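Local coordinates for protein acyl-CoA dehydrogenase (Thermus thermophilus, PDB 2Z1Q) that probably oxidises saturated acyl-CoA thioesters to 2,3-dehydroacyl-CoA products, passing the electrons through a bound FAD cofactor to an acceptor, at residues A489-S494 / R511-Q516; L445-V450 / R498-G503; H189-F194 / R231-E236. All blocks are in the same frame, centred on the assembly; numbering follows the deposited sequence.

Contact 1. Residues A489-S494 / R511-Q516; sequences AYAAES and RIYLAQ
This is a buried helix-helix contact in the C-terminal helical part of the protein, where Ala491 and Ala492 of helix 476-502 meet Tyr513 and Leu514 of helix 505-528. The two helices form a near-antiparallel hairpin. Their local axes come within 9.4 Å and run at 152° to each other. The closest CA atoms are those of Ala492 and Leu514, 5.6 Å apart, consistent with the small side chains of Ala491 and Ala492 on that side. The Tyr513 ring lies obliquely against the other helix. CG is anti to the backbone N (chi1 -175°), and this carries the ring across to the alanines. Tyr513 OH lies 3.5 Å from Ala491 CB, and Tyr513 CE2 is 3.7 Å from Ala492 N. Leu514 CD1 touches Ala492 CB at 4.3 Å. Tyr513 OH also makes a weak hydrogen bond to Asp488, one residue before 489-494. With an alanine here instead of Tyr513, a gap would probably open beside Ala491 and Asp488 would lose its weak partner. Leu357 of helix 348-372 touches both Ala491 and Tyr513. Between the two segments the contact is apolar packing; the weak polar link to Asp488, on the same helix, lies just outside them.

Contact 2. Residues L445-V450 / R498-G503; sequences LELHQV and RARRLG
Glu446 and Leu447 meet Arg500 between two helical segments whose backbones stay well apart: the closest CA atoms, those of Leu447 and Arg500, are 10.7 Å from each other. Segment 445-450 is the first part of helix 445-468. Segment 498-503 is the end of helix 476-502, and at Gly503 the chain leaves the helix with positive phi. Long side chains bridge the distance. Glu446 OE1 forms a salt bridge with Arg500 NH1 at 2.9 Å. The carboxylate and guanidinium planes are only 21° apart, and OE1 sits at the guanidinium edge, in its plane. The Arg500 chain bends at chi2 (-66°) and again at chi3, which brings its end round to the glutamate. Its other terminal nitrogen, NH2, lies 3.7 Å from Leu447 CG and equally close to Leu447 CD1. CD1 also meets the group at its edge, so the leucine packs beside the charge. Leu447 and Arg500 run past each other in opposite directions. Both charges have second partners. Glu446 OE2 makes a salt bridge with Arg511 of helix 505-528, and Arg500 NH2 makes one with Asp444, just before 445-450. The shared charges probably steady the rotation of both groups. The arrangement is a surface salt-bridge network between the start of helix 445-468, the end of helix 476-502 and helix 505-528, in the C-terminal helical region away from the FAD site.

Contact 3. Residues H189-F194 / R231-E236; sequences HLFTVF and RQVILE
The contact belongs to the beta-sheet middle domain of the acyl-CoA dehydrogenase fold, where strand 190-197 and strand 230-235 face each other across a buried apolar core. The strands are not hydrogen-bonded partners here. Their closest CA atoms, those of Val193 and Val233, are 9.6 Å apart, and side chains fill the distance. Phe191 and Val193 point toward the other strand. Val233 and Leu235 point back at them. Alternate residues on each strand therefore supply the meeting surface. The Phe191 side chain crosses that of Val233 obliquely. Its CG is anti to the carbonyl carbon and beside the backbone N (chi1 -75°), which swings the ring toward the valine. Strand 144-147 adds to the same core. Its Cys147 touches Phe191, Val193 and Val233. Leu214 of strand 214-216 packs on both Val233 and Leu235. FAD is bound nearby: the side chain of Phe191 is about 8 Å from the cofactor and about 7 Å from that of Tyr146, an FAD-binding residue. Strand 190-197 lies beside strand 144-147, which carries Tyr146, and the Phe191 side chain does not touch the cofactor. Two apolar contacts join the segments: methyl to methyl at Val193 CG1 and Leu235 CD2, 4.2 Å, and methyl to ring carbon at Val233 CG2 and Phe191 CE1, 4.0 Å.

From the N terminus, contact 3 comes first. It closes a loop of 36 residues within the middle domain, with strands and no helix between its segments. The chain then passes into the helical C-terminal part. Contact 2 opens at 445-450 and contact 1 at 489-494. Contact 2 closes at 498-503 before contact 1 closes at 511-516, so their loops cross. Contact 2 joins helix 445-468 to helix 476-502, and contact 1 joins helix 476-502 to helix 505-528. Their centres are about 9 Å apart, and packing of Leu514 on Gln449 and of Glu493 on Val450 knits them together. Contact 3 stands on the opposite side of the chain's centre, about 43 Å from contact 1 between centres.

Contact 1. Residues A489-S494 / R511-Q516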
loop_
_atom_site.group_PDB
_atom_site.type_symbol
_atom_site.label_atom_id
_atom_site.label_comp_id
_atom_site.label_asym_id
_atom_site.label_seq_id
_atom_site.Cartn_x
_atom_site.Cartn_y
_atom_site.Cartn_z
ATOM N N ALA B 489 6.524 -14.939 15.037
ATOM C CA ALA B 489 7.254 -15.944 15.781
ATOM C C ALA B 489 7.731 -16.991 14.785
ATOM O O ALA B 489 8.930 -17.218 14.648
ATOM C CB ALA B 489 6.343 -16.580 16.843
ATOM N N TYR B 490 6.787 -17.605 14.078
ATOM C CA TYR B 490 7.119 -18.627 13.093
ATOM C C TYR B 490 8.119 -18.098 12.073
ATOM O O TYR B 490 9.119 -18.744 11.784
ATOM C CB TYR B 490 5.845 -19.104 12.396
ATOM C CG TYR B 490 6.041 -20.284 11.481
ATOM C CD1 TYR B 490 6.029 -20.121 10.100
ATOM C CD2 TYR B 490 6.232 -21.575 11.994
ATOM C CE1 TYR B 490 6.199 -21.197 9.246
ATOM C CE2 TYR B 490 6.405 -22.664 11.144
ATOM C CZ TYR B 490 6.387 -22.462 9.767
ATOM O OH TYR B 490 6.566 -23.504 8.897
ATOM N N ALA B 491 7.864 -16.902 11.553
ATOM C CA ALA B 491 8.754 -16.293 10.568
ATOM C C ALA B 491 10.152 -16.022 11.121
ATOM O O ALA B 491 11.147 -16.374 10.493
ATOM C CB ALA B 491 8.154 -14.991 10.045
ATOM N N ALA B 492 10.223 -15.390 12.290
ATOM C CA ALA B 492 11.522 -15.067 12.884
ATOM C C ALA B 492 12.317 -16.322 13.167
ATOM O O ALA B 492 13.487 -16.423 12.817
ATOM C CB ALA B 492 11.341 -14.261 14.176
ATOM N N GLU B 493 11.659 -17.277 13.803
ATOM C CA GLU B 493 12.299 -18.534 14.141
ATOM C C GLU B 493 12.794 -19.225 12.884
ATOM O O GLU B 493 13.959 -19.608 12.794
ATOM C CB GLU B 493 11.317 -19.437 14.887
ATOM C CG GLU B 493 11.847 -20.841 15.125
ATOM C CD GLU B 493 10.934 -21.665 16.010
ATOM O OE1 GLU B 493 11.174 -21.709 17.234
ATOM O OE2 GLU B 493 9.968 -22.254 15.484
ATOM N N SER B 494 11.907 -19.374 11.907
ATOM C CA SER B 494 12.281 -20.027 10.671
ATOM C C SER B 494 13.418 -19.253 9.999
ATOM O O SER B 494 14.257 -19.839 9.316
ATOM C CB SER B 494 11.059 -20.150 9.752
ATOM O OG SER B 494 10.704 -18.904 9.185
ATOM N N ARG B 511 18.256 -10.858 12.028
ATOM C CA ARG B 511 18.295 -9.931 13.165
ATOM C C ARG B 511 17.415 -8.703 12.918
ATOM O O ARG B 511 16.717 -8.234 13.814
ATOM C CB ARG B 511 19.757 -9.525 13.448
ATOM C CG ARG B 511 20.002 -8.734 14.734
ATOM C CD ARG B 511 21.501 -8.642 15.041
ATOM N NE ARG B 511 22.078 -9.977 15.176
ATOM C CZ ARG B 511 23.034 -10.471 14.395
ATOM N NH1 ARG B 511 23.479 -11.704 14.599
ATOM N NH2 ARG B 511 23.549 -9.733 13.417
ATOM N N ILE B 512 17.454 -8.195 11.694
ATOM C CA ILE B 512 16.658 -7.045 11.299
ATOM C C ILE B 512 15.169 -7.342 11.459
ATOM O O ILE B 512 14.400 -6.502 11.930
ATOM C CB ILE B 512 16.970 -6.698 9.831
ATOM C CG1 ILE B 512 18.333 -6.009 9.757
ATOM C CG2 ILE B 512 15.855 -5.858 9.222
ATOM C CD1 ILE B 512 18.799 -5.786 8.350
ATOM N N TYR B 513 14.775 -8.553 11.084
ATOM C CA TYR B 513 13.383 -8.978 11.157
ATOM C C TYR B 513 12.957 -9.219 12.604
ATOM O O TYR B 513 11.880 -8.779 13.036
ATOM C CB TYR B 513 13.195 -10.254 10.323
ATOM C CG TYR B 513 11.763 -10.697 10.238
ATOM C CD1 TYR B 513 10.931 -10.209 9.232
ATOM C CD2 TYR B 513 11.205 -11.515 11.218
ATOM C CE1 TYR B 513 9.587 -10.512 9.204
ATOM C CE2 TYR B 513 9.839 -11.826 11.203
ATOM C CZ TYR B 513 9.039 -11.307 10.187
ATOM O OH TYR B 513 7.680 -11.497 10.152
ATOM N N LEU B 514 13.811 -9.916 13.346
ATOM C CA LEU B 514 13.568 -10.231 14.749
ATOM C C LEU B 514 13.308 -8.981 15.607
ATOM O O LEU B 514 12.290 -8.898 16.304
ATOM C CB LEU B 514 14.764 -11.005 15.308
ATOM C CG LEU B 514 14.751 -11.279 16.811
ATOM C CD1 LEU B 514 13.473 -12.010 17.163
ATOM C CD2 LEU B 514 15.969 -12.099 17.217
ATOM N N ALA B 515 14.224 -8.014 15.559
ATOM C CA ALA B 515 14.086 -6.782 16.339
ATOM C C ALA B 515 12.729 -6.122 16.104
ATOM O O ALA B 515 12.006 -5.801 17.050
ATOM C CB ALA B 515 15.203 -5.801 15.986
ATOM N N GLN B 516 12.387 -5.920 14.836
ATOM C CA GLN B 516 11.119 -5.296 14.495
ATOM C C GLN B 516 9.917 -6.122 14.931
ATOM O O GLN B 516 8.912 -5.570 15.371
ATOM C CB GLN B 516 11.078 -5.033 12.996
ATOM C CG GLN B 516 12.054 -3.959 12.574
ATOM C CD GLN B 516 12.106 -3.771 11.078
ATOM O OE1 GLN B 516 12.547 -4.652 10.338
ATOM N NE2 GLN B 516 11.649 -2.618 10.621
#

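Contact 2. Residues L445-V450 / R498-G503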
loop_
_atom_site.group_PDB
_atom_site.type_symbol
_atom_site.label_atom_id
_atom_site.label_comp_id
_atom_site.label_asym_id
_atom_site.label_seq_id
_atom_site.Cartn_x
_atom_site.Cartn_y
_atom_site.Cartn_z
ATOM N N LEU B 445 20.430 -15.718 22.923
ATOM C CA LEU B 445 19.350 -14.858 23.373
ATOM C C LEU B 445 18.346 -14.599 22.259
ATOM O O LEU B 445 17.148 -14.474 22.516
ATOM C CB LEU B 445 19.914 -13.522 23.886
ATOM C CG LEU B 445 21.027 -13.569 24.944
ATOM C CD1 LEU B 445 22.367 -13.818 24.262
ATOM C CD2 LEU B 445 21.074 -12.251 25.715
ATOM N N GLU B 446 18.829 -14.525 21.023
ATOM C CA GLU B 446 17.937 -14.280 19.901
ATOM C C GLU B 446 16.882 -15.370 19.826
ATOM O O GLU B 446 15.691 -15.076 19.720
ATOM C CB GLU B 446 18.723 -14.208 18.594
ATOM C CG GLU B 446 19.713 -13.065 18.552
ATOM C CD GLU B 446 20.297 -12.860 17.175
ATOM O OE1 GLU B 446 20.738 -13.859 16.569
ATOM O OE2 GLU B 446 20.315 -11.704 16.699
ATOM N N LEU B 447 17.316 -16.624 19.897
ATOM C CA LEU B 447 16.383 -17.745 19.855
ATOM C C LEU B 447 15.494 -17.733 21.083
ATOM O O LEU B 447 14.389 -18.272 21.064
ATOM C CB LEU B 447 17.127 -19.083 19.762
ATOM C CG LEU B 447 17.685 -19.447 18.384
ATOM C CD1 LEU B 447 18.200 -20.872 18.396
ATOM C CD2 LEU B 447 16.595 -19.298 17.338
ATOM N N HIS B 448 15.978 -17.113 22.153
ATOM C CA HIS B 448 15.206 -17.019 23.381
ATOM C C HIS B 448 14.038 -16.046 23.196
ATOM O O HIS B 448 12.921 -16.310 23.630
ATOM C CB HIS B 448 16.086 -16.534 24.535
ATOM C CG HIS B 448 15.337 -16.351 25.820
ATOM N ND1 HIS B 448 15.535 -15.269 26.649
ATOM C CD2 HIS B 448 14.387 -17.111 26.414
ATOM C CE1 HIS B 448 14.736 -15.367 27.698
ATOM N NE2 HIS B 448 14.029 -16.477 27.580
ATOM N N GLN B 449 14.312 -14.916 22.557
ATOM C CA GLN B 449 13.278 -13.913 22.313
ATOM C C GLN B 449 12.174 -14.550 21.475
ATOM O O GLN B 449 10.988 -14.259 21.651
ATOM C CB GLN B 449 13.894 -12.709 21.598
ATOM C CG GLN B 449 15.134 -12.180 22.304
ATOM C CD GLN B 449 15.801 -11.048 21.561
ATOM O OE1 GLN B 449 15.933 -11.088 20.340
ATOM N NE2 GLN B 449 16.234 -10.031 22.295
ATOM N N VAL B 450 12.572 -15.443 20.576
ATOM C CA VAL B 450 11.617 -16.149 19.737
ATOM C C VAL B 450 10.723 -16.997 20.625
ATOM O O VAL B 450 9.510 -17.067 20.423
ATOM C CB VAL B 450 12.346 -17.038 18.706
ATOM C CG1 VAL B 450 11.428 -18.146 18.211
ATOM C CG2 VAL B 450 12.813 -16.173 17.549
ATOM N N ARG B 498 17.564 -20.861 9.996
ATOM C CA ARG B 498 18.182 -21.006 8.683
ATOM C C ARG B 498 19.483 -20.203 8.629
ATOM O O ARG B 498 20.462 -20.642 8.025
ATOM C CB ARG B 498 17.223 -20.546 7.574
ATOM C CG ARG B 498 17.837 -20.480 6.162
ATOM C CD ARG B 498 16.844 -19.935 5.132
ATOM N NE ARG B 498 17.453 -19.725 3.815
ATOM C CZ ARG B 498 16.854 -19.115 2.791
ATOM N NH1 ARG B 498 17.500 -18.981 1.636
ATOM N NH2 ARG B 498 15.618 -18.634 2.916
ATOM N N ALA B 499 19.494 -19.036 9.267
ATOM C CA ALA B 499 20.679 -18.191 9.271
ATOM C C ALA B 499 21.886 -18.899 9.913
ATOM O O ALA B 499 23.031 -18.657 9.530
ATOM C CB ALA B 499 20.393 -16.886 10.006
ATOM N N ARG B 500 21.601 -19.764 10.888
ATOM C CA ARG B 500 22.631 -20.525 11.602
ATOM C C ARG B 500 23.325 -21.525 10.683
ATOM O O ARG B 500 24.539 -21.720 10.762
ATOM C CB ARG B 500 22.004 -21.262 12.798
ATOM C CG ARG B 500 21.523 -20.335 13.914
ATOM C CD ARG B 500 22.693 -19.614 14.573
ATOM N NE ARG B 500 22.357 -18.264 15.022
ATOM C CZ ARG B 500 21.488 -17.977 15.986
ATOM N NH1 ARG B 500 21.258 -16.711 16.313
ATOM N NH2 ARG B 500 20.854 -18.948 16.628
ATOM N N ARG B 501 22.545 -22.157 9.813
ATOM C CA ARG B 501 23.087 -23.121 8.867
ATOM C C ARG B 501 23.693 -22.396 7.683
ATOM O O ARG B 501 24.812 -22.676 7.268
ATOM C CB ARG B 501 21.979 -24.024 8.368
ATOM C CG ARG B 501 21.280 -24.764 9.469
ATOM C CD ARG B 501 20.118 -25.492 8.889
ATOM N NE ARG B 501 20.548 -26.299 7.757
ATOM C CZ ARG B 501 19.716 -26.893 6.911
ATOM N NH1 ARG B 501 20.196 -27.614 5.907
ATOM N NH2 ARG B 501 18.406 -26.758 7.065
ATOM N N LEU B 502 22.931 -21.451 7.147
ATOM C CA LEU B 502 23.341 -20.674 5.985
ATOM C C LEU B 502 24.553 -19.789 6.254
ATOM O O LEU B 502 25.543 -19.840 5.530
ATOM C CB LEU B 502 22.174 -19.806 5.527
ATOM C CG LEU B 502 22.015 -19.541 4.032
ATOM C CD1 LEU B 502 20.752 -18.719 3.827
ATOM C CD2 LEU B 502 23.231 -18.820 3.468
ATOM N N GLY B 503 24.454 -18.968 7.292
ATOM C CA GLY B 503 25.540 -18.071 7.636
ATOM C C GLY B 503 25.646 -16.897 6.682
ATOM O O GLY B 503 24.828 -16.727 5.774
#

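Contact 3. Residues H189-F194 / R231-E236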
loop_
_atom_site.group_PDB
_atom_site.type_symbol
_atom_site.label_atom_id
_atom_site.label_comp_id
_atom_site.label_asym_id
_atom_site.label_seq_id
_atom_site.Cartn_x
_atom_site.Cartn_y
_atom_site.Cartn_z
ATOM N N HIS B 189 -12.137 -25.498 -20.179
ATOM C CA HIS B 189 -12.917 -26.595 -20.754
ATOM C C HIS B 189 -13.706 -27.314 -19.672
ATOM O O HIS B 189 -14.822 -27.782 -19.909
ATOM C CB HIS B 189 -11.987 -27.604 -21.430
ATOM C CG HIS B 189 -11.072 -26.991 -22.440
ATOM N ND1 HIS B 189 -11.468 -26.732 -23.734
ATOM C CD2 HIS B 189 -9.810 -26.508 -22.325
ATOM C CE1 HIS B 189 -10.492 -26.114 -24.371
ATOM N NE2 HIS B 189 -9.475 -25.964 -23.540
ATOM N N LEU B 190 -13.118 -27.422 -18.485
ATOM C CA LEU B 190 -13.782 -28.103 -17.381
ATOM C C LEU B 190 -14.086 -27.133 -16.241
ATOM O O LEU B 190 -13.263 -26.294 -15.888
ATOM C CB LEU B 190 -12.913 -29.254 -16.870
ATOM C CG LEU B 190 -13.499 -30.107 -15.739
ATOM C CD1 LEU B 190 -14.769 -30.796 -16.215
ATOM C CD2 LEU B 190 -12.474 -31.138 -15.300
ATOM N N PHE B 191 -15.273 -27.262 -15.657
ATOM C CA PHE B 191 -15.691 -26.385 -14.564
ATOM C C PHE B 191 -16.168 -27.152 -13.329
ATOM O O PHE B 191 -17.076 -27.981 -13.422
ATOM C CB PHE B 191 -16.841 -25.464 -15.026
ATOM C CG PHE B 191 -16.413 -24.338 -15.925
ATOM C CD1 PHE B 191 -16.094 -23.095 -15.386
ATOM C CD2 PHE B 191 -16.353 -24.505 -17.309
ATOM C CE1 PHE B 191 -15.720 -22.034 -16.210
ATOM C CE2 PHE B 191 -15.983 -23.439 -18.142
ATOM C CZ PHE B 191 -15.668 -22.208 -17.589
ATOM N N THR B 192 -15.573 -26.874 -12.173
ATOM C CA THR B 192 -16.026 -27.515 -10.932
ATOM C C THR B 192 -16.963 -26.481 -10.284
ATOM O O THR B 192 -16.512 -25.442 -9.799
ATOM C CB THR B 192 -14.829 -27.867 -9.989
ATOM O OG1 THR B 192 -14.027 -28.881 -10.597
ATOM C CG2 THR B 192 -15.331 -28.388 -8.651
ATOM N N VAL B 193 -18.266 -26.753 -10.299
ATOM C CA VAL B 193 -19.240 -25.811 -9.749
ATOM C C VAL B 193 -19.899 -26.277 -8.466
ATOM O O VAL B 193 -20.279 -27.443 -8.347
ATOM C CB VAL B 193 -20.345 -25.538 -10.772
ATOM C CG1 VAL B 193 -21.278 -24.420 -10.280
ATOM C CG2 VAL B 193 -19.715 -25.202 -12.100
ATOM N N PHE B 194 -20.064 -25.368 -7.509
ATOM C CA PHE B 194 -20.707 -25.739 -6.258
ATOM C C PHE B 194 -22.159 -25.270 -6.219
ATOM O O PHE B 194 -22.470 -24.126 -6.572
ATOM C CB PHE B 194 -19.930 -25.169 -5.057
ATOM C CG PHE B 194 -18.560 -25.770 -4.887
ATOM C CD1 PHE B 194 -17.550 -25.503 -5.808
ATOM C CD2 PHE B 194 -18.291 -26.623 -3.827
ATOM C CE1 PHE B 194 -16.293 -26.078 -5.670
ATOM C CE2 PHE B 194 -17.025 -27.205 -3.679
ATOM C CZ PHE B 194 -16.028 -26.929 -4.603
ATOM N N ARG B 231 -14.241 -14.094 -15.543
ATOM C CA ARG B 231 -15.581 -13.803 -16.020
ATOM C C ARG B 231 -16.606 -14.340 -15.054
ATOM O O ARG B 231 -16.303 -15.140 -14.169
ATOM C CB ARG B 231 -15.827 -14.444 -17.396
ATOM C CG ARG B 231 -15.077 -13.829 -18.577
ATOM C CD ARG B 231 -15.051 -14.810 -19.757
ATOM N NE ARG B 231 -14.483 -14.232 -20.976
ATOM C CZ ARG B 231 -15.196 -13.653 -21.939
ATOM N NH1 ARG B 231 -16.519 -13.563 -21.835
ATOM N NH2 ARG B 231 -14.585 -13.166 -23.012
ATOM N N GLN B 232 -17.838 -13.900 -15.231
ATOM C CA GLN B 232 -18.927 -14.359 -14.400
ATOM C C GLN B 232 -19.492 -15.569 -15.138
ATOM O O GLN B 232 -19.622 -15.545 -16.363
ATOM C CB GLN B 232 -19.971 -13.262 -14.296
ATOM C CG GLN B 232 -21.039 -13.513 -13.298
ATOM C CD GLN B 232 -22.037 -12.387 -13.272
ATOM O OE1 GLN B 232 -22.761 -12.169 -14.240
ATOM N NE2 GLN B 232 -22.081 -11.660 -12.164
ATOM N N VAL B 233 -19.780 -16.644 -14.412
ATOM C CA VAL B 233 -20.340 -17.835 -15.041
ATOM C C VAL B 233 -21.811 -17.947 -14.659
ATOM O O VAL B 233 -22.149 -17.995 -13.477
ATOM C CB VAL B 233 -19.584 -19.123 -14.612
ATOM C CG1 VAL B 233 -20.253 -20.346 -15.219
ATOM C CG2 VAL B 233 -18.134 -19.053 -15.071
ATOM N N ILE B 234 -22.684 -17.980 -15.661
ATOM C CA ILE B 234 -24.118 -18.074 -15.427
ATOM C C ILE B 234 -24.650 -19.473 -15.734
ATOM O O ILE B 234 -24.229 -20.098 -16.698
ATOM C CB ILE B 234 -24.877 -17.045 -16.306
ATOM C CG1 ILE B 234 -24.489 -15.620 -15.898
ATOM C CG2 ILE B 234 -26.382 -17.270 -16.196
ATOM C CD1 ILE B 234 -25.017 -14.540 -16.829
ATOM N N LEU B 235 -25.567 -19.974 -14.914
ATOM C CA LEU B 235 -26.148 -21.289 -15.162
ATOM C C LEU B 235 -27.660 -21.205 -15.269
ATOM O O LEU B 235 -28.345 -20.967 -14.280
ATOM C CB LEU B 235 -25.800 -22.280 -14.054
ATOM C CG LEU B 235 -24.340 -22.663 -13.858
ATOM C CD1 LEU B 235 -23.634 -21.648 -12.966
ATOM C CD2 LEU B 235 -24.312 -24.034 -13.221
ATOM N N GLU B 236 -28.167 -21.402 -16.480
ATOM C CA GLU B 236 -29.604 -21.365 -16.734
ATOM C C GLU B 236 -30.035 -22.763 -17.157
ATOM O O GLU B 236 -29.808 -23.165 -18.293
ATOM C CB GLU B 236 -29.927 -20.361 -17.842
ATOM C CG GLU B 236 -29.515 -18.926 -17.526
ATOM C CD GLU B 236 -29.692 -17.975 -18.704
ATOM O OE1 GLU B 236 -29.223 -16.823 -18.607
ATOM O OE2 GLU B 236 -30.301 -18.373 -19.725
#